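Local structure of acyl-[acyl-carrier-protein]--UDP-N-acetylglucosamine O-acyltransferase (Acinetobacter baumannii, 4E6U) at residues F67-D76 / I94-T104; A126-F137 / A144-V155. The protein catalyses transfer of an acyl chain from acyl carrier protein to UDP-N-acetylglucosamine, an early step in making the lipid A part of lipopolysaccharide. All blocks are in the same frame, centred on the assembly; numbering follows the deposited sequence. Where two conformers were deposited one is given.

Contact 1 (F67-D76 / I94-T104); sequences FASVGEVCQD and IREHCSLHRGT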
loop_
_atom_site.group_PDB
_atom_site.type_symbol
_atom_site.label_atom_id
_atom_site.label_comp_id
_atom_site.label_asym_id
_atom_site.label_seq_id
_atom_site.Cartn_x
_atom_site.Cartn_y
_atom_site.Cartn_z
ATOM N N PHE A 67 4.727 13.226 -7.315
ATOM C CA PHE A 67 5.353 12.085 -6.640
ATOM C C PHE A 67 5.164 10.776 -7.396
ATOM O O PHE A 67 5.419 9.698 -6.849
ATOM C CB PHE A 67 4.873 11.943 -5.182
ATOM C CG PHE A 67 4.818 13.250 -4.424
ATOM C CD1 PHE A 67 5.959 14.051 -4.300
ATOM C CD2 PHE A 67 3.638 13.663 -3.822
ATOM C CE1 PHE A 67 5.891 15.251 -3.586
ATOM C CE2 PHE A 67 3.587 14.862 -3.096
ATOM C CZ PHE A 67 4.695 15.647 -2.989
ATOM N N ALA A 68 4.760 10.863 -8.655
ATOM C CA ALA A 68 4.820 9.691 -9.513
ATOM C C ALA A 68 6.236 9.480 -10.023
ATOM O O ALA A 68 6.940 10.427 -10.410
ATOM C CB ALA A 68 3.861 9.854 -10.656
ATOM N N SER A 69 6.643 8.212 -10.036
ATOM C CA SER A 69 7.928 7.784 -10.572
ATOM C C SER A 69 7.649 7.023 -11.861
ATOM O O SER A 69 7.117 5.904 -11.835
ATOM C CB SER A 69 8.628 6.885 -9.561
ATOM O OG SER A 69 9.844 6.392 -10.083
ATOM N N VAL A 70 7.960 7.659 -12.968
ATOM C CA VAL A 70 7.520 7.173 -14.279
ATOM C C VAL A 70 8.726 6.789 -15.102
ATOM O O VAL A 70 9.612 7.615 -15.336
ATOM C CB VAL A 70 6.696 8.268 -15.004
ATOM C CG1 VAL A 70 6.248 7.802 -16.397
ATOM C CG2 VAL A 70 5.468 8.603 -14.192
ATOM N N GLY A 71 8.778 5.542 -15.557
ATOM C CA GLY A 71 9.902 5.131 -16.422
ATOM C C GLY A 71 11.211 5.054 -15.672
ATOM O O GLY A 71 12.247 5.543 -16.131
ATOM N N GLU A 72 11.152 4.454 -14.491
ATOM C CA GLU A 72 12.347 4.179 -13.719
ATOM C C GLU A 72 12.812 2.753 -13.998
ATOM O O GLU A 72 12.011 1.922 -14.442
ATOM C CB GLU A 72 12.054 4.391 -12.219
ATOM C CG GLU A 72 13.297 4.340 -11.308
ATOM C CD GLU A 72 14.433 5.225 -11.839
ATOM O OE1 GLU A 72 14.406 6.442 -11.569
ATOM O OE2 GLU A 72 15.339 4.729 -12.561
ATOM N N VAL A 73 14.089 2.480 -13.743
ATOM C CA VAL A 73 14.636 1.140 -13.933
ATOM C C VAL A 73 13.851 0.149 -13.083
ATOM O O VAL A 73 13.359 0.455 -11.987
ATOM C CB VAL A 73 16.146 1.080 -13.580
ATOM C CG1 VAL A 73 16.969 1.904 -14.567
ATOM C CG2 VAL A 73 16.420 1.487 -12.126
ATOM N N CYS A 74 13.746 -1.065 -13.574
ATOM C CA CYS A 74 12.950 -2.059 -12.871
ATOM C C CYS A 74 13.610 -2.591 -11.600
ATOM O O CYS A 74 14.752 -2.265 -11.289
ATOM C CB CYS A 74 12.595 -3.204 -13.790
ATOM S SG CYS A 74 13.941 -4.277 -14.128
ATOM N N GLN A 75 12.860 -3.430 -10.897
ATOM C CA GLN A 75 13.280 -3.993 -9.608
ATOM C C GLN A 75 13.803 -5.425 -9.724
ATOM O O GLN A 75 14.208 -6.018 -8.723
ATOM C CB GLN A 75 12.097 -3.960 -8.638
ATOM C CG GLN A 75 11.650 -2.542 -8.352
ATOM C CD GLN A 75 10.557 -2.476 -7.316
ATOM O OE1 GLN A 75 10.718 -1.797 -6.299
ATOM N NE2 GLN A 75 9.429 -3.138 -7.566
ATOM N N ASP A 76 13.774 -5.965 -10.935
ATOM C CA ASP A 76 14.251 -7.326 -11.205
ATOM C C ASP A 76 15.752 -7.406 -10.956
ATOM O O ASP A 76 16.528 -6.653 -11.547
ATOM C CB ASP A 76 13.914 -7.680 -12.659
ATOM C CG ASP A 76 14.057 -9.170 -12.941
ATOM O OD1 ASP A 76 14.930 -9.817 -12.305
ATOM O OD2 ASP A 76 13.294 -9.676 -13.792
ATOM N N ILE A 94 -2.449 9.344 -14.297
ATOM C CA ILE A 94 -1.497 8.668 -13.417
ATOM C C ILE A 94 -1.408 9.490 -12.138
ATOM O O ILE A 94 -0.858 10.597 -12.132
ATOM C CB ILE A 94 -0.133 8.502 -14.118
ATOM C CG1 ILE A 94 -0.289 7.618 -15.376
ATOM C CG2 ILE A 94 0.901 7.905 -13.160
ATOM C CD1 ILE A 94 0.902 7.596 -16.311
ATOM N N ARG A 95 -2.000 8.970 -11.075
ATOM C CA ARG A 95 -2.143 9.728 -9.843
ATOM C C ARG A 95 -0.888 9.686 -8.961
ATOM O O ARG A 95 0.139 9.058 -9.284
ATOM C CB ARG A 95 -3.368 9.217 -9.091
ATOM C CG ARG A 95 -4.693 9.448 -9.861
ATOM C CD ARG A 95 -4.879 10.930 -10.270
ATOM N NE ARG A 95 -4.805 11.765 -9.078
ATOM C CZ ARG A 95 -5.779 12.519 -8.579
ATOM N NH1 ARG A 95 -6.948 12.656 -9.210
ATOM N NH2 ARG A 95 -5.561 13.175 -7.443
ATOM N N GLU A 96 -0.970 10.395 -7.842
ATOM C CA GLU A 96 0.179 10.517 -6.947
ATOM C C GLU A 96 0.767 9.186 -6.554
ATOM O O GLU A 96 0.034 8.212 -6.342
ATOM C CB GLU A 96 -0.191 11.274 -5.669
ATOM C CG GLU A 96 -0.825 12.660 -5.904
ATOM C CD GLU A 96 -2.333 12.618 -5.866
ATOM O OE1 GLU A 96 -2.956 12.028 -6.786
ATOM O OE2 GLU A 96 -2.908 13.158 -4.906
ATOM N N HIS A 97 2.088 9.131 -6.433
ATOM C CA HIS A 97 2.781 7.985 -5.842
ATOM C C HIS A 97 2.778 6.725 -6.691
ATOM O O HIS A 97 3.202 5.671 -6.218
ATOM C CB HIS A 97 2.268 7.667 -4.413
ATOM C CG HIS A 97 2.290 8.851 -3.500
ATOM N ND1 HIS A 97 1.149 9.368 -2.922
ATOM C CD2 HIS A 97 3.310 9.645 -3.096
ATOM C CE1 HIS A 97 1.474 10.411 -2.172
ATOM N NE2 HIS A 97 2.773 10.611 -2.276
ATOM N N CYS A 98 2.324 6.817 -7.938
ATOM C CA CYS A 98 2.468 5.657 -8.827
ATOM C C CYS A 98 3.916 5.388 -9.146
ATOM O O CYS A 98 4.781 6.278 -9.041
ATOM C CB CYS A 98 1.703 5.858 -10.135
ATOM S SG CYS A 98 -0.096 5.805 -9.927
ATOM N N SER A 99 4.200 4.148 -9.530
ATOM C CA SER A 99 5.541 3.786 -9.986
ATOM C C SER A 99 5.381 2.892 -11.199
ATOM O O SER A 99 4.668 1.881 -11.139
ATOM C CB SER A 99 6.376 3.125 -8.881
ATOM O OG SER A 99 5.667 2.066 -8.262
ATOM N N LEU A 100 5.975 3.315 -12.308
ATOM C CA LEU A 100 5.894 2.596 -13.577
ATOM C C LEU A 100 7.313 2.310 -14.010
ATOM O O LEU A 100 8.113 3.228 -14.199
ATOM C CB LEU A 100 5.155 3.410 -14.648
ATOM C CG LEU A 100 3.643 3.470 -14.483
ATOM C CD1 LEU A 100 3.267 4.631 -13.570
ATOM C CD2 LEU A 100 2.971 3.599 -15.854
ATOM N N HIS A 101 7.647 1.033 -14.160
ATOM C CA HIS A 101 9.032 0.651 -14.418
ATOM C C HIS A 101 9.277 0.133 -15.822
ATOM O O HIS A 101 8.389 -0.438 -16.429
ATOM C CB HIS A 101 9.512 -0.365 -13.390
ATOM C CG HIS A 101 9.679 0.220 -12.030
ATOM N ND1 HIS A 101 9.874 -0.551 -10.905
ATOM C CD2 HIS A 101 9.647 1.510 -11.613
ATOM C CE1 HIS A 101 9.988 0.246 -9.855
ATOM N NE2 HIS A 101 9.866 1.501 -10.257
ATOM N N ARG A 102 10.492 0.371 -16.300
ATOM C CA ARG A 102 10.905 -0.026 -17.643
ATOM C C ARG A 102 11.105 -1.534 -17.719
ATOM O O ARG A 102 11.112 -2.233 -16.701
ATOM C CB ARG A 102 12.158 0.747 -18.043
ATOM C CG ARG A 102 11.940 2.271 -17.966
ATOM C CD ARG A 102 12.991 3.061 -18.719
ATOM N NE ARG A 102 14.376 2.732 -18.358
ATOM C CZ ARG A 102 15.165 3.468 -17.570
ATOM N NH1 ARG A 102 14.729 4.581 -16.992
ATOM N NH2 ARG A 102 16.424 3.095 -17.360
ATOM N N GLY A 103 11.240 -2.037 -18.948
ATOM C CA GLY A 103 11.296 -3.493 -19.159
ATOM C C GLY A 103 12.637 -4.151 -18.902
ATOM O O GLY A 103 13.568 -3.542 -18.393
ATOM N N THR A 104 12.708 -5.435 -19.258
ATOM C CA THR A 104 13.949 -6.202 -19.146
ATOM C C THR A 104 14.245 -6.865 -20.484
ATOM O O THR A 104 13.334 -7.178 -21.252
ATOM C CB THR A 104 13.882 -7.292 -18.060
ATOM O OG1 THR A 104 12.848 -8.231 -18.382
ATOM C CG2 THR A 104 13.615 -6.678 -16.678
HETATM O O HOH W 1 16.006 6.113 -14.834
HETATM O O HOH W 2 14.463 -1.637 -16.366
HETATM O O HOH W 3 9.949 -3.307 -11.634
HETATM O O HOH W 4 13.075 -10.446 -16.646
#
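Adjacent coils of a left-handed parallel beta-helix meet here, Ser-69 pairing with Ser-99 and Val-70 with Leu-100 in parallel register until a beta bulge shifts the pairing to Glu-72 with His-101. At the bulge Leu-100 O accepts twice, from Gly-71 N at 2.8 Å and from Glu-72 N at 3.3 Å. Arg-102 doubles back over the corner: its chain bends at chi3 (-53°), bringing NH1 within 2.8 Å of Gly-71 O, which it meets from above the carbonyl plane. Water 1 joins the same NH1 to Glu-72 OE2, an oxygen already held by Val-73 N. The imidazole of His-101 lies with one face under Val-73 O, 3.7 Å above the plane over the ring centre, while Gln-75 CG comes to its edge, 3.6 Å from His-101 CE1. Farther on, Cys-74 SG touches Thr-104 CG2 at 3.5 Å. At the other end the rings of Phe-67 and His-97 run side by side, almost parallel (9°) but displaced, with little overlap. His-97 NE2 bonds to Phe-67 O of the third subunit, and Ser-69 OG to Glu-96 of the second. Inside the coil, Val-70 and Leu-100 pack on Leu-86 of strand 85-88, and Leu-100 also reaches strands 118-119 and 124-125.

Contact 2 (A126-F137 / A144-V155); sequences AHDCIVGDHNIF and AGHVHIGDHVIV. With EDO (1,2-ethanediol), chain L; EDO (1,2-ethanediol), chain F.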
loop_
_atom_site.group_PDB
_atom_site.type_symbol
_atom_site.label_atom_id
_atom_site.label_comp_id
_atom_site.label_asym_id
_atom_site.label_seq_id
_atom_site.Cartn_x
_atom_site.Cartn_y
_atom_site.Cartn_z
ATOM N N ALA A 126 4.926 -3.013 -12.877
ATOM C CA ALA A 126 6.262 -3.568 -12.935
ATOM C C ALA A 126 6.802 -3.707 -14.347
ATOM O O ALA A 126 6.073 -3.621 -15.328
ATOM C CB ALA A 126 6.268 -4.948 -12.270
ATOM N N HIS A 127 8.109 -3.945 -14.413
ATOM C CA HIS A 127 8.764 -4.270 -15.674
ATOM C C HIS A 127 7.987 -5.251 -16.536
ATOM O O HIS A 127 7.464 -6.260 -16.047
ATOM C CB HIS A 127 10.166 -4.826 -15.404
ATOM C CG HIS A 127 10.187 -6.072 -14.571
ATOM N ND1 HIS A 127 10.152 -7.337 -15.128
ATOM C CD2 HIS A 127 10.270 -6.245 -13.232
ATOM C CE1 HIS A 127 10.195 -8.236 -14.155
ATOM N NE2 HIS A 127 10.259 -7.603 -12.994
ATOM N N ASP A 128 7.940 -4.943 -17.832
ATOM C CA ASP A 128 7.456 -5.864 -18.874
ATOM C C ASP A 128 5.959 -6.081 -18.878
ATOM O O ASP A 128 5.445 -6.899 -19.646
ATOM C CB ASP A 128 8.188 -7.216 -18.817
ATOM C CG ASP A 128 9.688 -7.060 -18.849
ATOM O OD1 ASP A 128 10.186 -6.457 -19.824
ATOM O OD2 ASP A 128 10.375 -7.480 -17.883
ATOM N N CYS A 129 5.230 -5.338 -18.059
ATOM C CA CYS A 129 3.787 -5.413 -18.163
ATOM C C CYS A 129 3.317 -4.855 -19.491
ATOM O O CYS A 129 3.974 -3.975 -20.088
ATOM C CB CYS A 129 3.105 -4.637 -17.034
ATOM S SG CYS A 129 3.233 -5.442 -15.441
ATOM N N ILE A 130 2.184 -5.368 -19.950
ATOM C CA ILE A 130 1.491 -4.818 -21.104
ATOM C C ILE A 130 0.073 -4.576 -20.655
ATOM O O ILE A 130 -0.606 -5.498 -20.221
ATOM C CB ILE A 130 1.524 -5.759 -22.343
ATOM C CG1 ILE A 130 2.965 -6.054 -22.753
ATOM C CG2 ILE A 130 0.710 -5.137 -23.501
ATOM C CD1 ILE A 130 3.082 -7.066 -23.910
ATOM N N VAL A 131 -0.359 -3.326 -20.700
ATOM C CA VAL A 131 -1.672 -2.932 -20.248
ATOM C C VAL A 131 -2.368 -2.276 -21.413
ATOM O O VAL A 131 -1.764 -1.440 -22.080
ATOM C CB VAL A 131 -1.561 -1.885 -19.093
ATOM C CG1 VAL A 131 -2.914 -1.281 -18.715
ATOM C CG2 VAL A 131 -0.855 -2.479 -17.858
ATOM N N GLY A 132 -3.623 -2.639 -21.639
ATOM C CA GLY A 132 -4.406 -2.106 -22.755
ATOM C C GLY A 132 -5.041 -0.759 -22.458
ATOM O O GLY A 132 -4.386 0.144 -21.903
ATOM N N ASP A 133 -6.314 -0.617 -22.818
ATOM C CA ASP A 133 -7.013 0.662 -22.776
ATOM C C ASP A 133 -8.190 0.620 -21.827
ATOM O O ASP A 133 -8.769 -0.451 -21.591
ATOM C CB ASP A 133 -7.592 0.987 -24.161
ATOM C CG ASP A 133 -6.543 1.092 -25.232
ATOM O OD1 ASP A 133 -5.349 1.337 -24.958
ATOM O OD2 ASP A 133 -6.927 0.932 -26.424
ATOM N N HIS A 134 -8.593 1.782 -21.304
ATOM C CA HIS A 134 -9.837 1.932 -20.535
ATOM C C HIS A 134 -9.881 1.122 -19.245
ATOM O O HIS A 134 -10.959 0.725 -18.779
ATOM C CB HIS A 134 -11.097 1.634 -21.398
ATOM C CG HIS A 134 -11.241 2.534 -22.587
ATOM N ND1 HIS A 134 -11.703 3.830 -22.490
ATOM C CD2 HIS A 134 -10.996 2.318 -23.901
ATOM C CE1 HIS A 134 -11.721 4.377 -23.695
ATOM N NE2 HIS A 134 -11.299 3.480 -24.566
ATOM N N ASN A 135 -8.716 0.900 -18.651
ATOM C CA ASN A 135 -8.643 0.168 -17.398
ATOM C C ASN A 135 -8.648 1.095 -16.195
ATOM O O ASN A 135 -8.281 2.267 -16.318
ATOM C CB ASN A 135 -7.387 -0.676 -17.375
ATOM C CG ASN A 135 -7.336 -1.654 -18.528
ATOM O OD1 ASN A 135 -8.184 -2.555 -18.615
ATOM N ND2 ASN A 135 -6.363 -1.498 -19.409
ATOM N N ILE A 136 -9.046 0.569 -15.050
ATOM C CA ILE A 136 -9.036 1.331 -13.801
ATOM C C ILE A 136 -8.308 0.503 -12.776
ATOM O O ILE A 136 -8.703 -0.630 -12.486
ATOM C CB ILE A 136 -10.453 1.637 -13.283
ATOM C CG1 ILE A 136 -11.225 2.512 -14.279
ATOM C CG2 ILE A 136 -10.371 2.279 -11.875
ATOM C CD1 ILE A 136 -12.704 2.688 -13.945
ATOM N N PHE A 137 -7.234 1.059 -12.223
ATOM C CA PHE A 137 -6.497 0.457 -11.116
ATOM C C PHE A 137 -6.767 1.312 -9.898
ATOM O O PHE A 137 -6.378 2.484 -9.865
ATOM C CB PHE A 137 -5.004 0.438 -11.411
ATOM C CG PHE A 137 -4.644 -0.270 -12.682
ATOM C CD1 PHE A 137 -4.329 -1.627 -12.668
ATOM C CD2 PHE A 137 -4.660 0.408 -13.892
ATOM C CE1 PHE A 137 -4.000 -2.283 -13.834
ATOM C CE2 PHE A 137 -4.320 -0.227 -15.062
ATOM C CZ PHE A 137 -3.990 -1.586 -15.040
ATOM N N ALA A 144 2.669 -7.077 -10.771
ATOM C CA ALA A 144 4.031 -7.589 -10.811
ATOM C C ALA A 144 4.523 -7.812 -12.247
ATOM O O ALA A 144 3.830 -7.517 -13.220
ATOM C CB ALA A 144 4.147 -8.867 -9.961
ATOM N N GLY A 145 5.745 -8.313 -12.357
ATOM C CA GLY A 145 6.413 -8.373 -13.653
ATOM C C GLY A 145 5.718 -9.191 -14.721
ATOM O O GLY A 145 5.156 -10.246 -14.443
ATOM N N HIS A 146 5.795 -8.719 -15.961
ATOM C CA HIS A 146 5.334 -9.480 -17.140
ATOM C C HIS A 146 3.839 -9.757 -17.157
ATOM O O HIS A 146 3.380 -10.651 -17.865
ATOM C CB HIS A 146 6.084 -10.837 -17.306
ATOM C CG HIS A 146 7.558 -10.774 -17.037
ATOM N ND1 HIS A 146 8.486 -10.528 -18.026
ATOM C CD2 HIS A 146 8.265 -10.972 -15.900
ATOM C CE1 HIS A 146 9.701 -10.562 -17.507
ATOM N NE2 HIS A 146 9.596 -10.825 -16.217
ATOM N N VAL A 147 3.062 -9.003 -16.386
ATOM C CA VAL A 147 1.617 -9.172 -16.378
ATOM C C VAL A 147 0.990 -8.520 -17.603
ATOM O O VAL A 147 1.378 -7.405 -18.006
ATOM C CB VAL A 147 0.988 -8.591 -15.061
ATOM C CG1 VAL A 147 -0.534 -8.494 -15.137
ATOM C CG2 VAL A 147 1.395 -9.437 -13.874
ATOM N N HIS A 148 0.022 -9.197 -18.217
ATOM C CA HIS A 148 -0.696 -8.630 -19.346
ATOM C C HIS A 148 -2.135 -8.365 -18.946
ATOM O O HIS A 148 -2.838 -9.278 -18.510
ATOM C CB HIS A 148 -0.622 -9.561 -20.575
ATOM C CG HIS A 148 0.767 -9.771 -21.102
ATOM N ND1 HIS A 148 1.042 -10.636 -22.145
ATOM C CD2 HIS A 148 1.961 -9.235 -20.743
ATOM C CE1 HIS A 148 2.341 -10.633 -22.387
ATOM N NE2 HIS A 148 2.922 -9.787 -21.554
ATOM N N ILE A 149 -2.559 -7.108 -19.073
ATOM C CA ILE A 149 -3.913 -6.657 -18.768
ATOM C C ILE A 149 -4.546 -6.188 -20.077
ATOM O O ILE A 149 -3.926 -5.447 -20.856
ATOM C CB ILE A 149 -3.914 -5.505 -17.724
ATOM C CG1 ILE A 149 -2.948 -5.775 -16.550
ATOM C CG2 ILE A 149 -5.337 -5.169 -17.291
ATOM C CD1 ILE A 149 -3.566 -6.455 -15.333
ATOM N N GLY A 150 -5.782 -6.624 -20.310
ATOM C CA GLY A 150 -6.516 -6.272 -21.524
ATOM C C GLY A 150 -7.133 -4.889 -21.448
ATOM O O GLY A 150 -6.457 -3.932 -21.046
ATOM N N ASP A 151 -8.391 -4.775 -21.854
ATOM C CA ASP A 151 -9.125 -3.512 -21.888
ATOM C C ASP A 151 -10.322 -3.557 -20.967
ATOM O O ASP A 151 -10.903 -4.633 -20.730
ATOM C CB ASP A 151 -9.664 -3.222 -23.301
ATOM C CG ASP A 151 -8.594 -3.277 -24.373
ATOM O OD1 ASP A 151 -7.453 -2.848 -24.171
ATOM O OD2 ASP A 151 -8.896 -3.782 -25.485
ATOM N N HIS A 152 -10.730 -2.403 -20.453
ATOM C CA HIS A 152 -11.962 -2.312 -19.660
ATOM C C HIS A 152 -11.951 -3.186 -18.413
ATOM O O HIS A 152 -12.989 -3.679 -17.972
ATOM C CB HIS A 152 -13.182 -2.625 -20.543
ATOM C CG HIS A 152 -13.399 -1.618 -21.617
ATOM N ND1 HIS A 152 -13.959 -0.384 -21.368
ATOM C CD2 HIS A 152 -13.115 -1.648 -22.938
ATOM C CE1 HIS A 152 -14.019 0.301 -22.498
ATOM N NE2 HIS A 152 -13.504 -0.438 -23.460
ATOM N N VAL A 153 -10.767 -3.367 -17.837
ATOM C CA VAL A 153 -10.589 -4.128 -16.604
ATOM C C VAL A 153 -10.683 -3.187 -15.398
ATOM O O VAL A 153 -10.253 -2.029 -15.483
ATOM C CB VAL A 153 -9.212 -4.817 -16.599
ATOM C CG1 VAL A 153 -8.964 -5.572 -15.295
ATOM C CG2 VAL A 153 -9.086 -5.758 -17.821
ATOM N N ILE A 154 -11.240 -3.667 -14.295
ATOM C CA ILE A 154 -11.244 -2.888 -13.056
ATOM C C ILE A 154 -10.546 -3.726 -12.017
ATOM O O ILE A 154 -10.917 -4.888 -11.782
ATOM C CB ILE A 154 -12.658 -2.527 -12.584
ATOM C CG1 ILE A 154 -13.365 -1.681 -13.647
ATOM C CG2 ILE A 154 -12.628 -1.815 -11.205
ATOM C CD1 ILE A 154 -14.823 -1.377 -13.357
ATOM N N VAL A 155 -9.517 -3.151 -11.401
ATOM C CA VAL A 155 -8.791 -3.823 -10.332
ATOM C C VAL A 155 -9.045 -3.087 -9.024
ATOM O O VAL A 155 -8.667 -1.924 -8.864
ATOM C CB VAL A 155 -7.285 -3.918 -10.606
ATOM C CG1 VAL A 155 -6.595 -4.765 -9.522
ATOM C CG2 VAL A 155 -7.016 -4.484 -12.018
HETATM C C1 EDO L . -3.022 -8.129 -23.730
HETATM O O1 EDO L . -4.302 -8.361 -23.124
HETATM C C2 EDO L . -2.412 -6.829 -23.209
HETATM O O2 EDO L . -3.286 -5.722 -23.484
HETATM C C1 EDO F . 10.793 -7.503 -9.581
HETATM O O1 EDO F . 10.730 -8.596 -10.509
HETATM C C2 EDO F . 9.552 -7.477 -8.691
HETATM O O2 EDO F . 8.389 -7.227 -9.497
HETATM O O HOH W 5 5.691 -8.756 -21.458
HETATM O O HOH W 6 -12.328 -0.159 -16.593
#
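The edge of His-127 is directed at the face of His-146 in an offset edge-to-face pair (planes 86° apart) on neighbouring coils of the left-handed beta-helix built from hexapeptide repeats, His-127 CE1 lying 3.4 Å from His-146 NE2. Gly-145 CA covers one face of the His-127 ring. With His-127 CG set between the backbone N and the carbonyl carbon (chi1 60°), ND1 donates to Asp-128 OD2, 2.8 Å away and close to the ring plane, while NE2 shares a hydrogen bond with O1 of an ethanediol, probably from the crystallisation liquor. In a second shell, Thr-104 probably bonds Asp-128 OD2, and Asp-107 bonds His-146 ND1. Ile-130 pairs with His-148 and Ile-136 with Ile-154 in parallel register, through bonds such as Ile-149 N to Ile-130 O. Equivalent positions of successive coils stack: Ile-130 CD1 lies over the His-148 ring, and the His-134 and His-152 rings are offset and near-parallel (5°). Asp-151 OD1 accepts from Asp-133 N, and Asp-133 OD1 from Ser-115 N. At the next corner the Asn-135 amide bridges the coils with both of its ends: ND2 donates to Gly-150 O at 2.9 Å, and OD1 receives Val-153 N at 2.8 Å on a lone pair in the carbonyl plane.

Overall arrangement
Contact 1 lies wholly upstream of contact 2 in the chain, and their centres are 14 Å apart on one left-handed beta-helix. Strands 69-70 and 99-101 of contact 1 share a parallel sheet, while contact 2 pairs 130-131 with 148-149 and 136-137 with 154-155 on the other two sheets. The two contacts touch where Thr-104 OG1 probably hydrogen-bonds Asp-128 OD2 (2.6 Å) and where Cys-74 and Arg-102 pack against His-127. Contact 1 is bordered by both other subunits, whereas contact 2 meets the third only through Ile-136 on Leu-77. His-127 thus lies next to contact 1, whose residues meet both other subunits, which is consistent with the active-site cleft between subunits of LpxA enzymes.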